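Local coordinates for protein beta-1,3-1,4-glucanase (Caldicellulosiruptor sp. F32, PDB 5H4R) that probably hydrolyses beta-glucan chains with mixed 1,3 and 1,4 linkages, as a family 5 glycoside hydrolase (lichenase), and here holds a bound cellotetraose, at residues 44-48 with 351-356; 68-73 with 115-121. The protein carries 1 engineered substitution. All coordinates share one frame; numbering follows the deposited sequence.

Interaction 1: residues 44-48 with 351-356; sequences VKDMK and RARGIT
Val44 meets Thr356 through both its backbone and its side chain. Val44 O accepts from Thr356 OG1 at 2.7 Å, with the hydroxyl lying 49° out of the carbonyl plane. Val44 CG1, anti to the backbone N (chi1 172°), lies 3.5 Å from Thr356 OG1 and also touches Gly354 O. Lys45 crosses Arg351 at about a right angle, with Lys45 NZ 4.0 Å from Arg351 CD. Both bond backbone carbonyls at the C-terminus, Lys45 NZ that of Arg396 and Arg351 NE that of Ala395, which probably eases the closeness of the two like charges. Met47 CB packs on Thr356 CG2. At Lys48 the chain leaves the helix with positive phi. Lys48 O lies 3.5 Å from Thr356 CG2 and 2.9 Å from Arg351 NH2, at the guanidinium edge. Arg351 NH1 and NH2 both donate to Thr356 OG1 in the guanidinium plane, NH2 at 2.9 Å. A valine here would probably leave Val44 O without this donor and the guanidinium less firmly held. Gly354 is the C-prime residue of a Schellman motif ending helix 336-352. The contact sets the end of helix 39-47 against the final helix-to-strand turn, where the first and eighth strands close a TIM barrel.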
ATOM      1  N   VAL A  44      -5.296  13.669  -3.093  1.00 10.68           N
ATOM      2  CA  VAL A  44      -5.711  12.435  -2.432  1.00  9.96           C
ATOM      3  C   VAL A  44      -7.195  12.172  -2.652  1.00 10.66           C
ATOM      4  O   VAL A  44      -7.606  11.029  -2.871  1.00  8.88           O
ATOM      5  CB  VAL A  44      -5.373  12.489  -0.934  1.00  9.76           C
ATOM      6  CG1 VAL A  44      -5.987  11.282  -0.217  1.00  9.69           C
ATOM      7  CG2 VAL A  44      -3.855  12.486  -0.773  1.00 13.75           C
ATOM      8  N   LYS A  45      -8.028  13.209  -2.573  1.00  9.53           N
ATOM      9  CA  LYS A  45      -9.449  13.015  -2.856  1.00 11.74           C
ATOM     10  C   LYS A  45      -9.669  12.500  -4.275  1.00 12.87           C
ATOM     11  O   LYS A  45     -10.477  11.589  -4.494  1.00 12.36           O
ATOM     12  CB  LYS A  45     -10.223  14.309  -2.631  1.00 10.72           C
ATOM     13  CG  LYS A  45     -11.732  14.156  -2.801  1.00 14.83           C
ATOM     14  CD  LYS A  45     -12.445  15.442  -2.382  1.00 18.38           C
ATOM     15  CE  LYS A  45     -13.949  15.355  -2.621  1.00 21.98           C
ATOM     16  NZ  LYS A  45     -14.642  14.471  -1.636  1.00 22.55           N
ATOM     17  N   ASP A  46      -8.927  13.032  -5.241  1.00 10.90           N
ATOM     18  CA  ASP A  46      -9.116  12.639  -6.637  1.00 11.71           C
ATOM     19  C   ASP A  46      -8.661  11.204  -6.879  1.00 13.96           C
ATOM     20  O   ASP A  46      -9.162  10.546  -7.798  1.00 11.28           O
ATOM     21  CB  ASP A  46      -8.361  13.594  -7.570  1.00 14.86           C
ATOM     22  CG  ASP A  46      -8.849  13.516  -8.994  1.00 27.05           C
ATOM     23  OD1 ASP A  46     -10.079  13.654  -9.202  1.00 20.43           O
ATOM     24  OD2 ASP A  46      -8.012  13.323  -9.909  1.00 20.58           O
ATOM     25  N   MET A  47      -7.705  10.715  -6.094  1.00  9.53           N
ATOM     26  CA  MET A  47      -7.347   9.295  -6.155  1.00 10.70           C
ATOM     27  C   MET A  47      -8.546   8.400  -5.902  1.00  9.76           C
ATOM     28  O   MET A  47      -8.599   7.292  -6.440  1.00  9.82           O
ATOM     29  CB  MET A  47      -6.254   8.986  -5.151  1.00  9.79           C
ATOM     30  CG  MET A  47      -4.902   9.631  -5.484  1.00  8.24           C
ATOM     31  SD  MET A  47      -3.696   9.459  -4.139  1.00 11.55           S
ATOM     32  CE  MET A  47      -3.444   7.670  -4.164  1.00 10.18           C
ATOM     33  N   LYS A  48      -9.472   8.839  -5.044  1.00  9.97           N
ATOM     34  CA  LYS A  48     -10.814   8.280  -4.879  1.00  9.11           C
ATOM     35  C   LYS A  48     -10.808   6.977  -4.100  1.00 12.08           C
ATOM     36  O   LYS A  48     -11.263   6.924  -2.958  1.00  9.93           O
ATOM     37  CB  LYS A  48     -11.501   8.064  -6.226  1.00  9.05           C
ATOM     38  CG  LYS A  48     -12.972   7.605  -6.063  1.00 10.00           C
ATOM     39  CD  LYS A  48     -13.614   7.228  -7.355  1.00 11.91           C
ATOM     40  CE  LYS A  48     -14.953   6.517  -7.142  1.00 18.29           C
ATOM     41  NZ  LYS A  48     -15.513   6.040  -8.454  1.00 16.73           N
ATOM     42  N   ARG A 351     -12.944   8.627   4.195  1.00  9.78           N
ATOM     43  CA  ARG A 351     -13.251   9.786   3.369  1.00  9.58           C
ATOM     44  C   ARG A 351     -13.708  10.951   4.218  1.00 11.36           C
ATOM     45  O   ARG A 351     -13.402  12.107   3.913  1.00 10.93           O
ATOM     46  CB  ARG A 351     -14.328   9.459   2.324  1.00 10.73           C
ATOM     47  CG  ARG A 351     -14.812  10.680   1.516  1.00 13.07           C
ATOM     48  CD  ARG A 351     -13.670  11.377   0.727  1.00 11.92           C
ATOM     49  NE  ARG A 351     -13.112  10.403  -0.196  1.00 11.62           N
ATOM     50  CZ  ARG A 351     -11.826  10.149  -0.382  1.00 12.56           C
ATOM     51  NH1 ARG A 351     -10.871  10.863   0.223  1.00 11.67           N
ATOM     52  NH2 ARG A 351     -11.499   9.184  -1.231  1.00 12.11           N
ATOM     53  N   ALA A 352     -14.463  10.674   5.282  1.00 11.46           N
ATOM     54  CA  ALA A 352     -14.903  11.732   6.181  1.00 10.92           C
ATOM     55  C   ALA A 352     -13.720  12.454   6.826  1.00 10.47           C
ATOM     56  O   ALA A 352     -13.861  13.598   7.265  1.00 13.20           O
ATOM     57  CB  ALA A 352     -15.801  11.150   7.279  1.00 12.76           C
ATOM     58  N   ARG A 353     -12.573  11.791   6.908  1.00 10.56           N
ATOM     59  CA  ARG A 353     -11.356  12.344   7.478  1.00  8.96           C
ATOM     60  C   ARG A 353     -10.333  12.711   6.410  1.00 11.92           C
ATOM     61  O   ARG A 353      -9.177  12.972   6.736  1.00 10.91           O
ATOM     62  CB  ARG A 353     -10.767  11.344   8.466  1.00 11.22           C
ATOM     63  CG  ARG A 353     -11.649  11.179   9.713  1.00 11.89           C
ATOM     64  CD  ARG A 353     -11.273   9.918  10.418  1.00 13.92           C
ATOM     65  NE  ARG A 353     -12.010   9.661  11.660  1.00 13.57           N
ATOM     66  CZ  ARG A 353     -13.167   9.007  11.734  1.00 12.59           C
ATOM     67  NH1 ARG A 353     -13.774   8.558  10.645  1.00 11.54           N
ATOM     68  NH2 ARG A 353     -13.739   8.799  12.909  1.00 15.43           N
ATOM     69  N   GLY A 354     -10.735  12.731   5.150  1.00  9.94           N
ATOM     70  CA  GLY A 354      -9.898  13.192   4.062  1.00  8.31           C
ATOM     71  C   GLY A 354      -8.932  12.172   3.525  1.00  9.86           C
ATOM     72  O   GLY A 354      -7.998  12.549   2.791  1.00 11.15           O
ATOM     73  N   ILE A 355      -9.119  10.894   3.858  1.00  9.93           N
ATOM     74  CA  ILE A 355      -8.160   9.839   3.541  1.00 10.12           C
ATOM     75  C   ILE A 355      -8.730   8.930   2.456  1.00  9.32           C
ATOM     76  O   ILE A 355      -9.912   8.552   2.496  1.00 10.46           O
ATOM     77  CB  ILE A 355      -7.825   9.039   4.817  1.00  7.77           C
ATOM     78  CG1 ILE A 355      -7.201   9.949   5.872  1.00 10.30           C
ATOM     79  CG2 ILE A 355      -6.904   7.879   4.521  1.00 10.32           C
ATOM     80  CD1 ILE A 355      -7.110   9.325   7.276  1.00 12.03           C
ATOM     81  N   THR A 356      -7.868   8.526   1.521  1.00  8.79           N
ATOM     82  CA  THR A 356      -8.209   7.562   0.485  1.00  8.73           C
ATOM     83  C   THR A 356      -7.562   6.212   0.783  1.00  9.19           C
ATOM     84  O   THR A 356      -6.435   6.145   1.296  1.00 10.12           O
ATOM     85  CB  THR A 356      -7.759   8.082  -0.886  1.00 10.72           C
ATOM     86  OG1 THR A 356      -8.588   9.191  -1.232  1.00 10.82           O
ATOM     87  CG2 THR A 356      -7.865   7.015  -1.983  1.00 12.61           C
TER

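Interaction 2: residues 68-73 with 115-121; sequences DELLYE and SKRWLDR
Asp68 OD1 is gripped by three donors. Arg117 NH1 reaches Asp68 OD1 at 2.9 Å and Arg117 NH2 at 3.1 Å, both with the oxygen in the guanidinium plane. Leu70 N is the third, closing an Asx turn. The carboxylate and guanidinium planes are 41° apart, and NH1 comes from above the carboxylate plane. A weak bond from NH2 to Asp68 OD2 completes the salt bridge. Over one face of the same guanidinium lies Leu70 CD1, 3.4 Å from Arg117 NH2.

Ser115 OG donates to Glu69 OE2 at 2.5 Å and accepts from Trp118 N, so it caps the helix while tying it to Glu69. A water accepts a hydrogen bond from Arg117 NH1 and donates one to Glu69 OE2. The other carboxylate oxygen, Glu69 OE1, bonds His106.

Leu70 CD2 meets the Trp118 ring at its edge, 3.9 Å from Trp118 CE3. Tyr72 CB lies 3.9 Å from Trp118 CH2, and the indole stacks on His106.

Glu73 and Arg121 form a side-on pair. Arg121 NE donates to Glu73 OE1 at 2.8 Å, nearly straight at 168°, and Arg121 NH2 donates to Glu73 OE2 on its syn lone pair. Glu73 CG is anti to the backbone N (chi1 -176°), and the extended chain carries the carboxylate across to Arg121. Thr81 bonds both partners: its O accepts from Arg121 NH2 and its OG1 bonds Glu73 OE2.

The arrangement joins the 3-10 turn and short helix after the first barrel strand to the N-capped start of helix 116-131, which follows the second strand of the TIM barrel.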
ATOM      1  N   ASP A  68      12.463 -18.444 -16.489  1.00 24.91           N
ATOM      2  CA  ASP A  68      12.114 -17.082 -16.893  1.00 22.20           C
ATOM      3  C   ASP A  68      11.685 -16.268 -15.672  1.00 19.04           C
ATOM      4  O   ASP A  68      10.622 -16.519 -15.099  1.00 20.19           O
ATOM      5  CB  ASP A  68      10.991 -17.136 -17.927  1.00 28.81           C
ATOM      6  CG  ASP A  68      10.694 -15.785 -18.558  1.00 29.42           C
ATOM      7  OD1 ASP A  68      11.146 -14.740 -18.033  1.00 23.84           O
ATOM      8  OD2 ASP A  68       9.992 -15.774 -19.596  1.00 29.08           O
ATOM      9  N   GLU A  69      12.485 -15.260 -15.292  1.00 19.36           N
ATOM     10  CA  GLU A  69      12.166 -14.468 -14.106  1.00 18.90           C
ATOM     11  C   GLU A  69      10.831 -13.750 -14.229  1.00 17.40           C
ATOM     12  O   GLU A  69      10.265 -13.363 -13.210  1.00 14.37           O
ATOM     13  CB  GLU A  69      13.260 -13.431 -13.819  1.00 20.24           C
ATOM     14  CG  GLU A  69      13.275 -12.272 -14.793  1.00 21.31           C
ATOM     15  CD  GLU A  69      14.395 -11.318 -14.528  1.00 27.07           C
ATOM     16  OE1 GLU A  69      14.505 -10.833 -13.384  1.00 20.18           O
ATOM     17  OE2 GLU A  69      15.162 -11.048 -15.469  1.00 23.64           O
ATOM     18  N   LEU A  70      10.307 -13.557 -15.441  1.00 13.67           N
ATOM     19  CA  LEU A  70       9.016 -12.898 -15.556  1.00 14.79           C
ATOM     20  C   LEU A  70       7.894 -13.738 -14.961  1.00 15.42           C
ATOM     21  O   LEU A  70       6.843 -13.191 -14.626  1.00 12.70           O
ATOM     22  CB  LEU A  70       8.723 -12.560 -17.017  1.00 15.13           C
ATOM     23  CG  LEU A  70       9.623 -11.529 -17.693  1.00 27.90           C
ATOM     24  CD1 LEU A  70       8.977 -11.067 -18.987  1.00 22.79           C
ATOM     25  CD2 LEU A  70       9.884 -10.351 -16.810  1.00 18.68           C
ATOM     26  N   LEU A  71       8.099 -15.051 -14.800  1.00 15.08           N
ATOM     27  CA  LEU A  71       7.081 -15.894 -14.190  1.00 13.59           C
ATOM     28  C   LEU A  71       6.867 -15.596 -12.708  1.00 14.18           C
ATOM     29  O   LEU A  71       5.894 -16.090 -12.134  1.00 14.35           O
ATOM     30  CB  LEU A  71       7.446 -17.370 -14.421  1.00 16.66           C
ATOM     31  CG  LEU A  71       7.399 -17.779 -15.897  1.00 22.92           C
ATOM     32  CD1 LEU A  71       7.967 -19.171 -16.123  1.00 31.69           C
ATOM     33  CD2 LEU A  71       5.996 -17.710 -16.438  1.00 26.24           C
ATOM     34  N   TYR A  72       7.713 -14.774 -12.075  1.00 12.62           N
ATOM     35  CA  TYR A  72       7.366 -14.285 -10.746  1.00 12.10           C
ATOM     36  C   TYR A  72       6.036 -13.541 -10.775  1.00 12.86           C
ATOM     37  O   TYR A  72       5.284 -13.592  -9.805  1.00 10.85           O
ATOM     38  CB  TYR A  72       8.466 -13.380 -10.185  1.00 12.41           C
ATOM     39  CG  TYR A  72       9.558 -14.139  -9.444  1.00 11.89           C
ATOM     40  CD1 TYR A  72       9.411 -14.493  -8.102  1.00 16.08           C
ATOM     41  CD2 TYR A  72      10.720 -14.522 -10.091  1.00 14.18           C
ATOM     42  CE1 TYR A  72      10.419 -15.189  -7.430  1.00 15.76           C
ATOM     43  CE2 TYR A  72      11.709 -15.213  -9.437  1.00 13.44           C
ATOM     44  CZ  TYR A  72      11.560 -15.561  -8.117  1.00 14.86           C
ATOM     45  OH  TYR A  72      12.601 -16.252  -7.509  1.00 15.03           O
ATOM     46  N   GLU A  73       5.721 -12.868 -11.887  1.00 12.80           N
ATOM     47  CA  GLU A  73       4.469 -12.121 -11.970  1.00 12.13           C
ATOM     48  C   GLU A  73       3.257 -12.998 -11.687  1.00 13.17           C
ATOM     49  O   GLU A  73       2.243 -12.507 -11.175  1.00 12.10           O
ATOM     50  CB  GLU A  73       4.321 -11.492 -13.362  1.00 11.90           C
ATOM     51  CG  GLU A  73       3.067 -10.598 -13.477  1.00 11.78           C
ATOM     52  CD  GLU A  73       2.774 -10.089 -14.891  1.00 13.50           C
ATOM     53  OE1 GLU A  73       3.640 -10.188 -15.788  1.00 12.81           O
ATOM     54  OE2 GLU A  73       1.630  -9.614 -15.102  1.00 12.53           O
ATOM     55  N   SER A 115      17.163  -6.183 -13.566  1.00 12.51           N
ATOM     56  CA  SER A 115      16.959  -6.844 -14.845  1.00 14.86           C
ATOM     57  C   SER A 115      16.101  -5.987 -15.763  1.00 13.02           C
ATOM     58  O   SER A 115      15.007  -5.554 -15.384  1.00 13.38           O
ATOM     59  CB  SER A 115      16.277  -8.194 -14.630  1.00 22.58           C
ATOM     60  OG  SER A 115      15.555  -8.560 -15.796  1.00 25.59           O
ATOM     61  N   LYS A 116      16.613  -5.744 -16.967  1.00 14.38           N
ATOM     62  CA  LYS A 116      15.863  -4.953 -17.935  1.00 15.47           C
ATOM     63  C   LYS A 116      14.512  -5.587 -18.257  1.00 14.10           C
ATOM     64  O   LYS A 116      13.511  -4.875 -18.376  1.00 15.07           O
ATOM     65  CB  LYS A 116      16.671  -4.760 -19.208  1.00 18.35           C
ATOM     66  CG  LYS A 116      16.006  -3.800 -20.181  1.00 20.40           C
ATOM     67  CD  LYS A 116      16.880  -3.559 -21.412  1.00 24.24           C
ATOM     68  CE  LYS A 116      16.184  -2.663 -22.430  1.00 41.63           C
ATOM     69  NZ  LYS A 116      14.909  -3.257 -22.931  1.00 31.27           N
ATOM     70  N   ARG A 117      14.462  -6.919 -18.417  1.00 14.07           N
ATOM     71  CA  ARG A 117      13.198  -7.555 -18.780  1.00 13.91           C
ATOM     72  C   ARG A 117      12.158  -7.344 -17.698  1.00 12.66           C
ATOM     73  O   ARG A 117      10.986  -7.095 -17.988  1.00 12.34           O
ATOM     74  CB  ARG A 117      13.398  -9.053 -19.047  1.00 14.69           C
ATOM     75  CG  ARG A 117      14.139  -9.305 -20.330  1.00 22.49           C
ATOM     76  CD  ARG A 117      14.289 -10.778 -20.615  1.00 29.93           C
ATOM     77  NE  ARG A 117      13.014 -11.431 -20.915  1.00 30.40           N
ATOM     78  CZ  ARG A 117      12.443 -12.379 -20.170  1.00 24.72           C
ATOM     79  NH1 ARG A 117      13.019 -12.816 -19.064  1.00 25.52           N
ATOM     80  NH2 ARG A 117      11.293 -12.914 -20.554  1.00 32.11           N
ATOM     81  N   TRP A 118      12.584  -7.378 -16.445  1.00 12.76           N
ATOM     82  CA  TRP A 118      11.653  -7.187 -15.336  1.00 10.98           C
ATOM     83  C   TRP A 118      11.133  -5.756 -15.295  1.00 10.42           C
ATOM     84  O   TRP A 118       9.920  -5.520 -15.202  1.00 11.30           O
ATOM     85  CB  TRP A 118      12.344  -7.557 -14.033  1.00 10.67           C
ATOM     86  CG  TRP A 118      11.475  -7.447 -12.811  1.00  9.74           C
ATOM     87  CD1 TRP A 118      11.575  -6.524 -11.820  1.00 12.27           C
ATOM     88  CD2 TRP A 118      10.397  -8.325 -12.432  1.00 10.06           C
ATOM     89  NE1 TRP A 118      10.634  -6.763 -10.857  1.00 13.22           N
ATOM     90  CE2 TRP A 118       9.898  -7.859 -11.207  1.00 10.91           C
ATOM     91  CE3 TRP A 118       9.815  -9.461 -13.013  1.00 10.64           C
ATOM     92  CZ2 TRP A 118       8.828  -8.483 -10.544  1.00 11.64           C
ATOM     93  CZ3 TRP A 118       8.761 -10.073 -12.363  1.00 11.28           C
ATOM     94  CH2 TRP A 118       8.294  -9.590 -11.134  1.00 10.81           C
ATOM     95  N   LEU A 119      12.037  -4.776 -15.355  1.00 10.63           N
ATOM     96  CA  LEU A 119      11.605  -3.386 -15.305  1.00 10.27           C
ATOM     97  C   LEU A 119      10.748  -3.028 -16.517  1.00 10.62           C
ATOM     98  O   LEU A 119       9.745  -2.308 -16.389  1.00 12.53           O
ATOM     99  CB  LEU A 119      12.829  -2.474 -15.206  1.00 10.67           C
ATOM    100  CG  LEU A 119      12.558  -0.970 -15.035  1.00 10.63           C
ATOM    101  CD1 LEU A 119      11.667  -0.677 -13.837  1.00 13.10           C
ATOM    102  CD2 LEU A 119      13.880  -0.282 -14.875  1.00 11.03           C
ATOM    103  N   ASP A 120      11.094  -3.565 -17.691  1.00 11.53           N
ATOM    104  CA  ASP A 120      10.274  -3.385 -18.887  1.00 12.05           C
ATOM    105  C   ASP A 120       8.851  -3.909 -18.679  1.00 12.70           C
ATOM    106  O   ASP A 120       7.876  -3.272 -19.094  1.00 11.48           O
ATOM    107  CB  ASP A 120      10.889  -4.111 -20.087  1.00 13.23           C
ATOM    108  CG  ASP A 120      12.173  -3.476 -20.621  1.00 17.28           C
ATOM    109  OD1 ASP A 120      12.586  -2.376 -20.199  1.00 15.94           O
ATOM    110  OD2 ASP A 120      12.766  -4.097 -21.536  1.00 19.65           O
ATOM    111  N   ARG A 121       8.715  -5.088 -18.064  1.00 12.23           N
ATOM    112  CA  ARG A 121       7.381  -5.656 -17.848  1.00 10.87           C
ATOM    113  C   ARG A 121       6.576  -4.830 -16.845  1.00  9.93           C
ATOM    114  O   ARG A 121       5.386  -4.571 -17.066  1.00 10.35           O
ATOM    115  CB  ARG A 121       7.501  -7.116 -17.408  1.00 12.41           C
ATOM    116  CG  ARG A 121       6.152  -7.772 -17.075  1.00 12.84           C
ATOM    117  CD  ARG A 121       5.154  -7.788 -18.247  1.00 11.33           C
ATOM    118  NE  ARG A 121       3.864  -8.280 -17.771  1.00 11.97           N
ATOM    119  CZ  ARG A 121       2.685  -7.978 -18.305  1.00 16.44           C
ATOM    120  NH1 ARG A 121       2.601  -7.226 -19.403  1.00 14.71           N
ATOM    121  NH2 ARG A 121       1.581  -8.454 -17.752  1.00 16.69           N
TER
HETATM  122  O   HOH W   1      15.286 -12.260 -17.743  1.00 27.92           O

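How the interactions relate
Interactions 1 and 2 lie on opposite sides of the chain's centre, with centres about 33 Å apart, and they do not touch. They share no helix or strand. Interaction 2 is nested along the chain inside the long loop closed by interaction 1. The 44-48 with 351-356 contact is largely buried and joins distant parts of the sequence where the barrel closes. Its chemistry is compact, with one threonine hydroxyl linking a backbone carbonyl and an arginine. The 68-73 with 115-121 contact is only partly buried and joins nearer parts of the chain. It relies on two carboxylate-arginine salt bridges, a serine-to-glutamate bond and a water, beside a patch of leucine, tyrosine and tryptophan.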